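Lmo1340 protein (PDB 4NLM) is of unknown function but folds as a YqgU-like β-propeller and is probably a lipoprotein displayed at the Listeria monocytogenes cell surface. Local coordinates at residues A[189-194]-A[226-231]; A[203-208]-A[221-226]. All coordinates share one frame; numbering follows the deposited sequence.

Interaction 1. Residues A[189-194]-A[226-231]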
ATOM      1  N   LEU A 189       6.818  -6.327  16.975  1.00 16.47           N
ATOM      2  CA  LEU A 189       5.404  -6.509  17.245  1.00 15.00           C
ATOM      3  C   LEU A 189       4.589  -6.552  15.967  1.00 15.18           C
ATOM      4  O   LEU A 189       4.860  -5.802  15.019  1.00 15.04           O
ATOM      5  CB  LEU A 189       4.846  -5.363  18.087  1.00 18.17           C
ATOM      6  CG  LEU A 189       5.387  -5.231  19.500  1.00 18.85           C
ATOM      7  CD1 LEU A 189       4.890  -3.963  20.174  1.00 22.13           C
ATOM      8  CD2 LEU A 189       5.058  -6.445  20.359  1.00 21.26           C
ATOM      9  N   VAL A 190       3.590  -7.427  15.935  0.50 15.05           N
ATOM     10  CA  VAL A 190       2.693  -7.525  14.782  0.50 15.51           C
ATOM     11  C   VAL A 190       1.270  -7.558  15.298  0.50 14.91           C
ATOM     12  O   VAL A 190       1.005  -8.045  16.394  0.50 13.96           O
ATOM     13  CB  VAL A 190       2.969  -8.788  13.927  0.50 17.23           C
ATOM     14  CG1 VAL A 190       2.709 -10.063  14.714  0.50 17.41           C
ATOM     15  CG2 VAL A 190       2.105  -8.796  12.679  0.50 21.72           C
ATOM     16  N   ILE A 191       0.379  -6.935  14.544  1.00 13.87           N
ATOM     17  CA  ILE A 191      -1.039  -6.985  14.808  1.00 13.35           C
ATOM     18  C   ILE A 191      -1.648  -7.860  13.697  1.00 12.97           C
ATOM     19  O   ILE A 191      -1.234  -7.791  12.532  1.00 14.11           O
ATOM     20  CB  ILE A 191      -1.689  -5.581  14.769  1.00 14.13           C
ATOM     21  CG1 ILE A 191      -1.228  -4.700  15.927  1.00 16.28           C
ATOM     22  CG2 ILE A 191      -3.211  -5.663  14.821  1.00 16.36           C
ATOM     23  CD1 ILE A 191      -1.651  -3.249  15.816  1.00 17.79           C
ATOM     24  N   SER A 192      -2.589  -8.685  14.103  1.00 12.29           N
ATOM     25  CA  SER A 192      -3.298  -9.526  13.145  1.00 13.04           C
ATOM     26  C   SER A 192      -4.793  -9.456  13.386  1.00 13.41           C
ATOM     27  O   SER A 192      -5.228  -9.247  14.527  1.00 14.86           O
ATOM     28  CB  SER A 192      -2.814 -10.983  13.235  1.00 15.77           C
ATOM     29  OG  SER A 192      -3.040 -11.549  14.517  1.00 16.92           O
ATOM     30  N   ASN A 193      -5.566  -9.622  12.314  1.00 13.68           N
ATOM     31  CA  ASN A 193      -7.008  -9.668  12.423  1.00 14.45           C
ATOM     32  C   ASN A 193      -7.376 -11.122  12.265  1.00 12.91           C
ATOM     33  O   ASN A 193      -7.297 -11.668  11.176  1.00 15.39           O
ATOM     34  CB  ASN A 193      -7.685  -8.827  11.341  1.00 15.17           C
ATOM     35  CG  ASN A 193      -9.186  -8.683  11.558  1.00 14.30           C
ATOM     36  OD1 ASN A 193      -9.733  -9.191  12.519  1.00 17.78           O
ATOM     37  ND2 ASN A 193      -9.842  -7.953  10.676  1.00 16.55           N
ATOM     38  N   ASN A 194      -7.782 -11.742  13.367  1.00 15.72           N
ATOM     39  CA  ASN A 194      -8.043 -13.166  13.401  1.00 16.78           C
ATOM     40  C   ASN A 194      -9.529 -13.433  13.237  1.00 17.39           C
ATOM     41  O   ASN A 194     -10.347 -13.070  14.087  1.00 18.90           O
ATOM     42  CB  ASN A 194      -7.514 -13.774  14.707  1.00 17.70           C
ATOM     43  CG  ASN A 194      -5.986 -13.685  14.848  1.00 19.50           C
ATOM     44  OD1 ASN A 194      -5.303 -12.996  14.084  1.00 22.01           O
ATOM     45  ND2 ASN A 194      -5.455 -14.365  15.851  1.00 25.72           N
ATOM     46  N   PHE A 226      -7.961  -3.172   8.878  1.00 10.77           N
ATOM     47  CA  PHE A 226      -7.143  -2.285   9.697  1.00 10.22           C
ATOM     48  C   PHE A 226      -5.901  -1.937   8.918  1.00 10.42           C
ATOM     49  O   PHE A 226      -5.551  -2.589   7.940  1.00 12.09           O
ATOM     50  CB  PHE A 226      -6.815  -2.921  11.033  1.00 11.54           C
ATOM     51  CG  PHE A 226      -5.784  -3.999  10.948  1.00 12.07           C
ATOM     52  CD1 PHE A 226      -6.115  -5.272  10.535  1.00 12.92           C
ATOM     53  CD2 PHE A 226      -4.473  -3.739  11.295  1.00 13.39           C
ATOM     54  CE1 PHE A 226      -5.166  -6.268  10.447  1.00 14.44           C
ATOM     55  CE2 PHE A 226      -3.519  -4.719  11.198  1.00 18.60           C
ATOM     56  CZ  PHE A 226      -3.863  -5.983  10.768  1.00 16.63           C
ATOM     57  N   ALA A 227      -5.217  -0.902   9.398  1.00 10.01           N
ATOM     58  CA  ALA A 227      -3.953  -0.478   8.810  1.00 11.20           C
ATOM     59  C   ALA A 227      -3.179   0.269   9.889  1.00 10.66           C
ATOM     60  O   ALA A 227      -3.782   0.823  10.792  1.00 11.21           O
ATOM     61  CB  ALA A 227      -4.170   0.386   7.556  1.00 12.53           C
ATOM     62  N   VAL A 228      -1.867   0.312   9.728  1.00 12.24           N
ATOM     63  CA  VAL A 228      -1.007   1.028  10.665  1.00 12.72           C
ATOM     64  C   VAL A 228      -0.113   1.965   9.866  1.00 13.65           C
ATOM     65  O   VAL A 228       0.417   1.616   8.808  1.00 16.43           O
ATOM     66  CB  VAL A 228      -0.145   0.043  11.500  1.00 13.36           C
ATOM     67  CG1 VAL A 228       0.763   0.771  12.481  1.00 15.87           C
ATOM     68  CG2 VAL A 228      -1.037  -0.925  12.239  1.00 15.22           C
ATOM     69  N   HIS A 229       0.064   3.167  10.366  1.00 12.42           N
ATOM     70  CA  HIS A 229       1.041   4.043   9.753  1.00 12.60           C
ATOM     71  C   HIS A 229       1.329   5.169  10.712  1.00 12.67           C
ATOM     72  O   HIS A 229       0.407   5.679  11.329  1.00 14.19           O
ATOM     73  CB  HIS A 229       0.580   4.616   8.419  1.00 13.04           C
ATOM     74  CG  HIS A 229       1.711   5.008   7.550  1.00 12.02           C
ATOM     75  ND1 HIS A 229       2.523   4.071   6.943  1.00 17.86           N
ATOM     76  CD2 HIS A 229       2.157   6.218   7.152  1.00 14.57           C
ATOM     77  CE1 HIS A 229       3.440   4.696   6.230  1.00 19.08           C
ATOM     78  NE2 HIS A 229       3.248   5.997   6.350  1.00 20.43           N
ATOM     79  N   ASP A 230       2.593   5.589  10.771  1.00 13.86           N
ATOM     80  CA  ASP A 230       2.976   6.732  11.574  1.00 15.54           C
ATOM     81  C   ASP A 230       2.385   6.720  12.988  1.00 16.03           C
ATOM     82  O   ASP A 230       1.881   7.727  13.503  1.00 18.93           O
ATOM     83  CB  ASP A 230       2.652   8.003  10.805  1.00 17.72           C
ATOM     84  CG  ASP A 230       3.597   8.251   9.635  1.00 20.40           C
ATOM     85  OD1 ASP A 230       4.603   7.533   9.454  1.00 24.18           O
ATOM     86  OD2 ASP A 230       3.323   9.197   8.867  1.00 22.77           O
ATOM     87  N   ASN A 231       2.474   5.550  13.605  1.00 17.57           N
ATOM     88  CA  ASN A 231       2.042   5.326  14.978  1.00 21.00           C
ATOM     89  C   ASN A 231       0.550   5.432  15.196  1.00 18.94           C
ATOM     90  O   ASN A 231       0.083   5.582  16.314  1.00 27.57           O
ATOM     91  CB  ASN A 231       2.785   6.261  15.950  1.00 26.27           C
ATOM     92  CG  ASN A 231       4.297   6.089  15.893  1.00 30.83           C
ATOM     93  OD1 ASN A 231       5.036   7.064  15.753  1.00 49.90           O
ATOM     94  ND2 ASN A 231       4.759   4.846  15.971  1.00 31.64           N
TER

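Interaction 2. Residues A[203-208]-A[221-226]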
ATOM      1  N   GLY A 203     -13.297  -9.864  12.281  1.00 14.96           N
ATOM      2  CA  GLY A 203     -12.404 -10.663  13.116  1.00 15.29           C
ATOM      3  C   GLY A 203     -12.071  -9.877  14.361  1.00 15.54           C
ATOM      4  O   GLY A 203     -12.670  -8.844  14.627  1.00 15.61           O
ATOM      5  N   ASN A 204     -11.117 -10.368  15.136  1.00 15.10           N
ATOM      6  CA  ASN A 204     -10.659  -9.678  16.335  1.00 15.64           C
ATOM      7  C   ASN A 204      -9.180  -9.387  16.169  1.00 14.59           C
ATOM      8  O   ASN A 204      -8.436 -10.240  15.692  1.00 15.45           O
ATOM      9  CB  ASN A 204     -10.957 -10.543  17.552  1.00 17.84           C
ATOM     10  CG  ASN A 204     -12.442 -10.692  17.775  1.00 19.37           C
ATOM     11  OD1 ASN A 204     -13.115  -9.714  18.068  1.00 23.34           O
ATOM     12  ND2 ASN A 204     -12.967 -11.899  17.601  1.00 28.19           N
ATOM     13  N   LEU A 205      -8.766  -8.179  16.527  0.50 13.72           N
ATOM     14  CA  LEU A 205      -7.371  -7.775  16.378  0.50 13.10           C
ATOM     15  C   LEU A 205      -6.555  -8.150  17.593  0.50 13.27           C
ATOM     16  O   LEU A 205      -6.940  -7.821  18.704  0.50 15.80           O
ATOM     17  CB  LEU A 205      -7.255  -6.278  16.196  0.50 11.55           C
ATOM     18  CG  LEU A 205      -7.994  -5.621  15.062  0.50 10.16           C
ATOM     19  CD1 LEU A 205      -7.537  -4.184  14.955  0.50 13.42           C
ATOM     20  CD2 LEU A 205      -7.674  -6.370  13.783  0.50  9.97           C
ATOM     21  N   TYR A 206      -5.425  -8.809  17.336  1.00 14.36           N
ATOM     22  CA  TYR A 206      -4.498  -9.257  18.351  1.00 16.05           C
ATOM     23  C   TYR A 206      -3.127  -8.650  18.124  1.00 16.23           C
ATOM     24  O   TYR A 206      -2.693  -8.459  16.998  1.00 16.78           O
ATOM     25  CB  TYR A 206      -4.365 -10.785  18.304  1.00 17.92           C
ATOM     26  CG  TYR A 206      -5.552 -11.492  18.875  1.00 19.06           C
ATOM     27  CD1 TYR A 206      -6.648 -11.766  18.096  1.00 18.33           C
ATOM     28  CD2 TYR A 206      -5.567 -11.905  20.198  1.00 23.39           C
ATOM     29  CE1 TYR A 206      -7.750 -12.418  18.607  1.00 23.62           C
ATOM     30  CE2 TYR A 206      -6.669 -12.560  20.723  1.00 28.92           C
ATOM     31  CZ  TYR A 206      -7.762 -12.802  19.920  1.00 28.23           C
ATOM     32  OH  TYR A 206      -8.864 -13.458  20.417  1.00 35.72           O
ATOM     33  N   LEU A 207      -2.442  -8.365  19.231  1.00 17.88           N
ATOM     34  CA  LEU A 207      -1.066  -7.874  19.232  1.00 16.37           C
ATOM     35  C   LEU A 207      -0.177  -9.000  19.766  1.00 17.83           C
ATOM     36  O   LEU A 207      -0.543  -9.683  20.727  1.00 19.02           O
ATOM     37  CB  LEU A 207      -0.902  -6.687  20.175  1.00 20.01           C
ATOM     38  CG  LEU A 207       0.473  -6.019  20.234  1.00 18.83           C
ATOM     39  CD1 LEU A 207       0.852  -5.411  18.890  1.00 19.42           C
ATOM     40  CD2 LEU A 207       0.498  -4.934  21.308  1.00 22.13           C
ATOM     41  N   GLN A 208       0.973  -9.200  19.149  1.00 15.34           N
ATOM     42  CA  GLN A 208       1.916 -10.218  19.619  1.00 16.10           C
ATOM     43  C   GLN A 208       3.321  -9.854  19.237  1.00 17.01           C
ATOM     44  O   GLN A 208       3.575  -9.143  18.278  1.00 16.50           O
ATOM     45  CB  GLN A 208       1.599 -11.572  18.992  1.00 18.25           C
ATOM     46  CG  GLN A 208       1.389 -11.507  17.484  1.00 20.43           C
ATOM     47  CD  GLN A 208      -0.049 -11.807  17.049  1.00 18.84           C
ATOM     48  OE1 GLN A 208      -0.539 -12.919  17.320  1.00 23.73           O
ATOM     49  NE2 GLN A 208      -0.719 -10.857  16.336  1.00 19.13           N
ATOM     50  N   ALA A 221     -11.860  -5.650  19.372  1.00 18.28           N
ATOM     51  CA  ALA A 221     -12.790  -6.651  18.940  1.00 17.67           C
ATOM     52  C   ALA A 221     -13.580  -6.209  17.716  1.00 15.58           C
ATOM     53  O   ALA A 221     -13.822  -5.037  17.493  1.00 17.29           O
ATOM     54  CB  ALA A 221     -13.764  -6.952  20.072  1.00 22.46           C
ATOM     55  N   ASN A 222     -13.976  -7.184  16.911  1.00 16.42           N
ATOM     56  CA  ASN A 222     -14.952  -6.987  15.837  1.00 15.03           C
ATOM     57  C   ASN A 222     -14.590  -5.922  14.809  1.00 15.15           C
ATOM     58  O   ASN A 222     -15.319  -4.957  14.595  1.00 16.12           O
ATOM     59  CB  ASN A 222     -16.303  -6.696  16.478  1.00 15.53           C
ATOM     60  CG  ASN A 222     -16.734  -7.778  17.437  1.00 17.18           C
ATOM     61  OD1 ASN A 222     -16.721  -8.975  17.106  1.00 20.02           O
ATOM     62  ND2 ASN A 222     -17.090  -7.377  18.635  1.00 16.78           N
ATOM     63  N   ILE A 223     -13.495  -6.173  14.115  1.00 14.24           N
ATOM     64  CA  ILE A 223     -12.961  -5.288  13.103  1.00 13.07           C
ATOM     65  C   ILE A 223     -12.951  -5.953  11.730  1.00 12.33           C
ATOM     66  O   ILE A 223     -12.636  -7.140  11.600  1.00 13.17           O
ATOM     67  CB  ILE A 223     -11.532  -4.877  13.494  1.00 13.17           C
ATOM     68  CG1 ILE A 223     -11.561  -4.081  14.808  1.00 15.60           C
ATOM     69  CG2 ILE A 223     -10.854  -4.093  12.384  1.00 14.49           C
ATOM     70  CD1 ILE A 223     -12.508  -2.912  14.829  1.00 16.56           C
HETATM   71  N   MSE A 224     -13.318  -5.201  10.704  1.00 12.73           N
HETATM   72  CA  MSE A 224     -13.296  -5.715   9.337  1.00 12.32           C
HETATM   73  C   MSE A 224     -11.963  -5.543   8.639  1.00 13.09           C
HETATM   74  O   MSE A 224     -11.501  -6.461   7.977  1.00 18.28           O
HETATM   75  CB  MSE A 224     -14.397  -4.997   8.538  1.00 15.84           C
HETATM   76  CG  MSE A 224     -14.446  -5.405   7.089  1.00 19.04           C
HETATM   77 SE   MSE A 224     -15.693  -4.235   6.143  1.00 23.84          SE
HETATM   78  CE  MSE A 224     -16.976  -3.812   7.524  1.00 24.85           C
ATOM     79  N   GLN A 225     -11.317  -4.390   8.809  1.00 12.45           N
ATOM     80  CA  GLN A 225     -10.097  -4.107   8.081  1.00 13.54           C
ATOM     81  C   GLN A 225      -9.288  -3.179   8.983  1.00 10.77           C
ATOM     82  O   GLN A 225      -9.879  -2.418   9.758  1.00 11.53           O
ATOM     83  CB  GLN A 225     -10.448  -3.403   6.755  1.00 14.55           C
ATOM     84  CG  GLN A 225      -9.272  -3.220   5.812  1.00 18.84           C
ATOM     85  CD  GLN A 225      -9.720  -2.711   4.460  1.00 18.31           C
ATOM     86  OE1 GLN A 225     -10.753  -3.137   3.963  1.00 24.52           O
ATOM     87  NE2 GLN A 225      -8.924  -1.880   3.839  1.00 25.28           N
ATOM     88  N   PHE A 226      -7.961  -3.172   8.878  1.00 10.77           N
ATOM     89  CA  PHE A 226      -7.143  -2.285   9.697  1.00 10.22           C
ATOM     90  C   PHE A 226      -5.901  -1.937   8.918  1.00 10.42           C
ATOM     91  O   PHE A 226      -5.551  -2.589   7.940  1.00 12.09           O
ATOM     92  CB  PHE A 226      -6.815  -2.921  11.033  1.00 11.54           C
ATOM     93  CG  PHE A 226      -5.784  -3.999  10.948  1.00 12.07           C
ATOM     94  CD1 PHE A 226      -6.115  -5.272  10.535  1.00 12.92           C
ATOM     95  CD2 PHE A 226      -4.473  -3.739  11.295  1.00 13.39           C
ATOM     96  CE1 PHE A 226      -5.166  -6.268  10.447  1.00 14.44           C
ATOM     97  CE2 PHE A 226      -3.519  -4.719  11.198  1.00 18.60           C
ATOM     98  CZ  PHE A 226      -3.863  -5.983  10.768  1.00 16.63           C
TER
HETATM   99  O   HOH W   1     -15.514 -10.584  15.237  1.00 33.67           O
HETATM  100  O   HOH W   2     -16.112 -11.617  17.113  1.00 33.99           O

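Interaction 1. Residues A[189-194]-A[226-231]
In the seam between two successive β-propeller blades, Phe-226 reaches across to Ile-191 and Asn-193, alternate residues on one face of strand 189-194. One side of the ring's far end meets the isoleucine branch, CE2 lying 3.8 Å from Ile-191 CG2, while the other side rests by the asparagine, CE1 being 3.7 Å from Asn-193 CB. Between these two points CZ comes within 3.6 Å of Ile-191 O, approaching obliquely, so the ring spans the backbone between two side chains. With Phe-226 CG set between its own backbone N and carbonyl carbon (chi1 74°), the ring points at strand 189-194 and brings these three atoms to it. A broad flat residue suits this place because the strands run nearly antiparallel (168°) but their axes stay 8.8 Å apart, a gap for side chains rather than for backbone pairing. This is how propeller blades pack, face against face; strand 225-229 is the first of the blade after the one that holds strand 189-194. Further along, the branched Val-228 continues the apolar layer more loosely, its CG2 standing 4.3 Å from Ile-191 CD1. Ser-183 and Leu-233, one from each blade, touch both Phe-226 and Val-228. Asn-193 plays a double part: CB is apolar enough to meet the ring, while CG, anti to the backbone N (chi1 -171°), carries ND2 off to a hydrogen bond with Ile-223 O.

Interaction 2. Residues A[203-208]-A[221-226]
The carbonyl oxygen of Gly-203 takes a nearly straight hydrogen bond from Ile-223 N (2.8 Å, 161° at the hydrogen) and a weak one from a water. The return bond, Gly-203 N to Ile-223 O at 2.9 Å, completes an antiparallel hydrogen-bonded pair, to which glycine contributes backbone alone. Asn-222 and Ile-223 both lie opposite Gly-203, which makes a G1 β bulge. Its first position needs a left-handed backbone, and asparagine tolerates that conformation better than most residues with a side chain. The amide of Asn-222 is also held by a side chain: its N donates to Asn-204 OD1 over 2.9 Å, from above the carbonyl plane, 36° out of it. Asn-204 can offer this oxygen because its CG sits beside its own backbone N (chi1 -66°). Two waters extend the polar edge, each donating to Asn-222 OD1; one is the weak partner of Gly-203 O, and the other accepts from Asn-204 ND2 at 3.2 Å. Beneath this edge the contact turns apolar. In the conformer described, one of two, Leu-205 crosses Ile-223 at about a right angle, its CG 3.9 Å from Ile-223 CG1, and Leu-205 CD2 lies 3.8 Å from Phe-226 CD1, meeting the ring obliquely. Thr-235 of strand 232-238, from the next blade, touches both Leu-205 and Ile-223. The chain turns a corner at Asn-222, makes its last pairing with Gly-203 through Ile-223, and then enters strand 225-229 of that next blade.

Overall arrangement
The two contacts share Phe-226, and their centres lie 9 Å apart. Interaction 2 joins the third strand of one blade, 203-209, to the end of its outermost strand and the chain leading out of it; interaction 1 follows that chain inward, where strand 225-229 packs back on the blade just left. Strands 189-194 and 203-209 are sheet neighbours, tied by probable hydrogen bonds such as Asn-194 N to Asn-204 O at 2.8 Å. Leu-205 and Asn-193 both touch the shared ring, from these adjacent strands. Interaction 1 thus packs two blades together, while interaction 2 lies mostly within the first and touches the second through Leu-205 and Phe-226. Neither includes a known ligand or active site.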